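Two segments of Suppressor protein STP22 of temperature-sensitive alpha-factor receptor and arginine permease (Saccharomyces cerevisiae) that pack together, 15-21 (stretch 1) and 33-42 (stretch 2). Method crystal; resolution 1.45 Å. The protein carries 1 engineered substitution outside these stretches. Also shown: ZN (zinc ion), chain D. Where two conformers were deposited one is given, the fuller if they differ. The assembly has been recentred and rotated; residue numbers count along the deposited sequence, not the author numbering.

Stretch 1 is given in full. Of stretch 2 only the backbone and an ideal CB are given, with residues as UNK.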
# COMPACT_ATOMS: atom_id res chain seq x y z
N VAL A 15 13.75 -13.73 4.53
CA VAL A 15 13.13 -12.50 4.06
C VAL A 15 13.46 -11.32 4.98
O VAL A 15 13.74 -10.21 4.51
CB VAL A 15 11.62 -12.65 3.93
CG1 VAL A 15 11.00 -11.33 3.49
CG2 VAL A 15 11.29 -13.73 2.91
N VAL A 16 13.46 -11.56 6.29
CA VAL A 16 13.85 -10.51 7.23
C VAL A 16 15.24 -9.99 6.90
O VAL A 16 15.48 -8.78 6.85
CB VAL A 16 13.83 -11.02 8.68
CG1 VAL A 16 14.35 -9.95 9.63
CG2 VAL A 16 12.43 -11.45 9.07
N ASN A 17 16.18 -10.89 6.67
CA ASN A 17 17.55 -10.45 6.45
C ASN A 17 17.76 -9.78 5.10
O ASN A 17 18.52 -8.82 4.97
CB ASN A 17 18.51 -11.61 6.67
CG ASN A 17 18.45 -12.10 8.09
OD1 ASN A 17 18.45 -11.29 9.02
ND2 ASN A 17 18.34 -13.40 8.27
N TRP A 18 17.06 -10.30 4.10
CA TRP A 18 17.10 -9.68 2.78
C TRP A 18 16.52 -8.26 2.87
O TRP A 18 17.07 -7.32 2.28
CB TRP A 18 16.31 -10.54 1.79
CG TRP A 18 15.98 -9.83 0.52
CD1 TRP A 18 16.74 -9.78 -0.61
CD2 TRP A 18 14.80 -9.06 0.25
NE1 TRP A 18 16.10 -9.02 -1.57
CE2 TRP A 18 14.91 -8.57 -1.07
CE3 TRP A 18 13.66 -8.74 0.99
CZ2 TRP A 18 13.93 -7.78 -1.65
CZ3 TRP A 18 12.69 -7.95 0.40
CH2 TRP A 18 12.83 -7.48 -0.90
N LEU A 19 15.43 -8.11 3.62
CA LEU A 19 14.77 -6.81 3.76
C LEU A 19 15.74 -5.81 4.37
O LEU A 19 15.90 -4.69 3.88
CB LEU A 19 13.51 -6.96 4.64
CG LEU A 19 12.53 -5.79 4.70
CD1 LEU A 19 11.86 -5.59 3.34
CD2 LEU A 19 11.49 -6.06 5.75
N PHE A 20 16.42 -6.20 5.44
CA PHE A 20 17.39 -5.32 6.05
C PHE A 20 18.46 -4.90 5.04
O PHE A 20 18.76 -3.72 4.89
CB PHE A 20 18.04 -6.00 7.26
CG PHE A 20 19.11 -5.18 7.91
CD1 PHE A 20 18.81 -4.32 8.94
CD2 PHE A 20 20.42 -5.28 7.48
CE1 PHE A 20 19.80 -3.56 9.54
CE2 PHE A 20 21.42 -4.52 8.08
CZ PHE A 20 21.11 -3.66 9.11
N LYS A 21 19.02 -5.89 4.34
CA LYS A 21 20.10 -5.63 3.39
C LYS A 21 19.70 -4.69 2.27
O LYS A 21 20.45 -3.77 1.94
CB LYS A 21 20.62 -6.93 2.77
CG LYS A 21 21.31 -7.83 3.77
CD LYS A 21 22.11 -8.91 3.05
CE LYS A 21 21.28 -9.66 2.03
NZ LYS A 21 22.02 -10.87 1.56
N UNK A 33 12.30 2.44 7.97
CA UNK A 33 11.77 1.76 6.81
C UNK A 33 11.74 0.25 7.05
O UNK A 33 10.74 -0.41 6.77
CB UNK A 33 12.60 2.10 5.57
N UNK A 34 12.81 -0.29 7.62
CA UNK A 34 12.87 -1.71 7.93
C UNK A 34 11.80 -2.08 8.94
O UNK A 34 11.02 -3.01 8.72
CB UNK A 34 14.25 -2.09 8.46
N UNK A 35 11.75 -1.36 10.06
CA UNK A 35 10.77 -1.74 11.05
C UNK A 35 9.35 -1.69 10.49
O UNK A 35 8.57 -2.62 10.67
CB UNK A 35 10.89 -0.83 12.28
N UNK A 36 9.02 -0.59 9.83
CA UNK A 36 7.63 -0.36 9.43
C UNK A 36 7.20 -1.32 8.34
O UNK A 36 6.06 -1.75 8.30
CB UNK A 36 7.44 1.08 8.95
N UNK A 37 8.14 -1.67 7.46
CA UNK A 37 7.87 -2.65 6.41
C UNK A 37 7.60 -4.03 7.00
O UNK A 37 6.63 -4.70 6.63
CB UNK A 37 9.04 -2.72 5.43
N UNK A 38 8.43 -4.43 7.95
CA UNK A 38 8.24 -5.71 8.62
C UNK A 38 6.94 -5.75 9.44
O UNK A 38 6.25 -6.77 9.49
CB UNK A 38 9.44 -6.00 9.53
N UNK A 39 6.60 -4.64 10.09
CA UNK A 39 5.35 -4.61 10.82
C UNK A 39 4.16 -4.77 9.88
O UNK A 39 3.19 -5.46 10.20
CB UNK A 39 5.23 -3.31 11.61
N UNK A 40 4.24 -4.14 8.71
CA UNK A 40 3.17 -4.27 7.72
C UNK A 40 3.04 -5.73 7.30
O UNK A 40 1.94 -6.27 7.25
CB UNK A 40 3.44 -3.38 6.50
N UNK A 41 4.17 -6.36 6.99
CA UNK A 41 4.14 -7.75 6.52
C UNK A 41 3.62 -8.69 7.60
O UNK A 41 2.89 -9.64 7.30
CB UNK A 41 5.54 -8.19 6.07
N UNK A 42 3.99 -8.44 8.85
CA UNK A 42 3.52 -9.26 9.96
C UNK A 42 2.02 -9.15 10.19
O UNK A 42 1.37 -10.11 10.59
CB UNK A 42 4.26 -8.87 11.24
ZN ZN D . 7.51 -3.53 15.86

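Both segments are helical, their axes approaching to 9.9 Å with N-to-C directions at 146°, so the two helices run roughly antiparallel. Stretch 1 offers an apolar strip of V16, L19 and F20, with no charged group turned toward its partner; the rule to expect is shape and hydrophobicity rather than polarity.

Position 33 has nothing of stretch 1 within 5.5 Å of its ideal CB, so helical geometry is the sole visible constraint and many residues would serve. It is T33, whose backbone O accepts a hydrogen bond from a side chain one turn later.

Position 34 is the decisive one. Its CA lies 6.1 Å from the CA of F20, and CA-to-CB points sideways, with the ideal CB 5.1 Å from F20 CD1. A small side chain would leave the space alongside V16, L19 and F20 unfilled; a long aliphatic, methionine or an aromatic could sweep back across it. The deposited residue is F34, with chi1 at 172° (t), a rotamer that lays the ring along stretch 1. F34 CE1 comes to 3.6 Å from the backbone O of V16, which sits at the ring edge, while F34 CZ lies 3.9 Å from V16 CG1. F34 CE1 also reaches within 3.8 Å of F20 CB. The edge of the F20 ring points at the F34 face, with centroids 5.7 Å apart and planes at 84°, so two aromatics pack closely without stacking.

Positions 35 and 36 meet nothing of stretch 1; CA-to-CB at 35 points away, and 36 is out of reach. Polar residues suit both, and the nearby zinc makes a metal ligand plausible at 35. They are H35, whose NE2 binds ZN at 2.0 Å, and D36, whose OD1 accepts a 3.0 Å hydrogen bond from H35 ND1. That bond engages the imidazole's other nitrogen while NE2 holds the metal.

Position 37 points toward stretch 1, its ideal CB 4.2 Å from L19 CD2. With a methyl already so near, a small residue such as alanine or serine is an easy fit. S37 keeps its CB against L19 and sends OG back to T33 O, a 2.8 Å hydrogen bond that satisfies the hydroxyl within its own helix.

Position 38 also points toward stretch 1, its ideal CB 4.3 Å from L19 CD2 and its CA 7.5 Å from V16 CA. Leucine, isoleucine or methionine could reach both residues. L38 does so: its CB packs on L19 CD2, and its CD1 lies 4.0 Å from V16 CG2.

Positions 39 and 40 are out of reach, leaving the choice open to any good helix former; they are A39 and L40.

Position 41 points toward stretch 1 from beyond 5.5 Å, so a side chain must be fairly long to touch, and the apolar L19 favours leucine, isoleucine or methionine. L41 extends CD1 to 4.5 Å from L19 CD2, a marginal contact.

Position 42 is again out of reach and tolerant; it is D42.

Stretch 2 (33-42) TFHDSLALLD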
# COMPACT_ATOMS: atom_id res chain seq x y z
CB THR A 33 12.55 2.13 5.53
OG1 THR A 33 12.43 3.54 5.31
CG2 THR A 33 11.97 1.41 4.33
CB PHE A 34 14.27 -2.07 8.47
CG PHE A 34 14.37 -3.47 9.00
CD1 PHE A 34 14.42 -4.54 8.13
CD2 PHE A 34 14.41 -3.70 10.36
CE1 PHE A 34 14.51 -5.84 8.61
CE2 PHE A 34 14.52 -4.99 10.85
CZ PHE A 34 14.57 -6.07 9.97
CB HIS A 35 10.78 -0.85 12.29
CG HIS A 35 9.65 -1.18 13.20
ND1 HIS A 35 8.39 -0.64 13.05
CD2 HIS A 35 9.55 -2.10 14.18
CE1 HIS A 35 7.57 -1.21 13.92
NE2 HIS A 35 8.26 -2.10 14.61
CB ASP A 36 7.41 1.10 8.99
CG ASP A 36 7.43 2.07 10.17
OD1 ASP A 36 7.93 1.69 11.24
OD2 ASP A 36 6.93 3.20 10.01
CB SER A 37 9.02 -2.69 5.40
OG SER A 37 9.11 -1.46 4.71
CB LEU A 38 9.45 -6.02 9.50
CG LEU A 38 9.56 -7.43 10.04
CD1 LEU A 38 9.80 -8.43 8.91
CD2 LEU A 38 10.69 -7.48 11.04
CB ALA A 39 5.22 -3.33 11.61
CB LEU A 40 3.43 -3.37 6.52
CG LEU A 40 2.35 -3.39 5.43
CD1 LEU A 40 1.06 -2.78 5.95
CD2 LEU A 40 2.83 -2.64 4.20
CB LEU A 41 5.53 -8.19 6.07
CG LEU A 41 6.08 -7.43 4.87
CD1 LEU A 41 7.53 -7.84 4.60
CD2 LEU A 41 5.22 -7.69 3.65
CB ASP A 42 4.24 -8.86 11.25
CG ASP A 42 5.32 -9.82 11.62
OD1 ASP A 42 5.73 -10.62 10.74
OD2 ASP A 42 5.76 -9.79 12.78
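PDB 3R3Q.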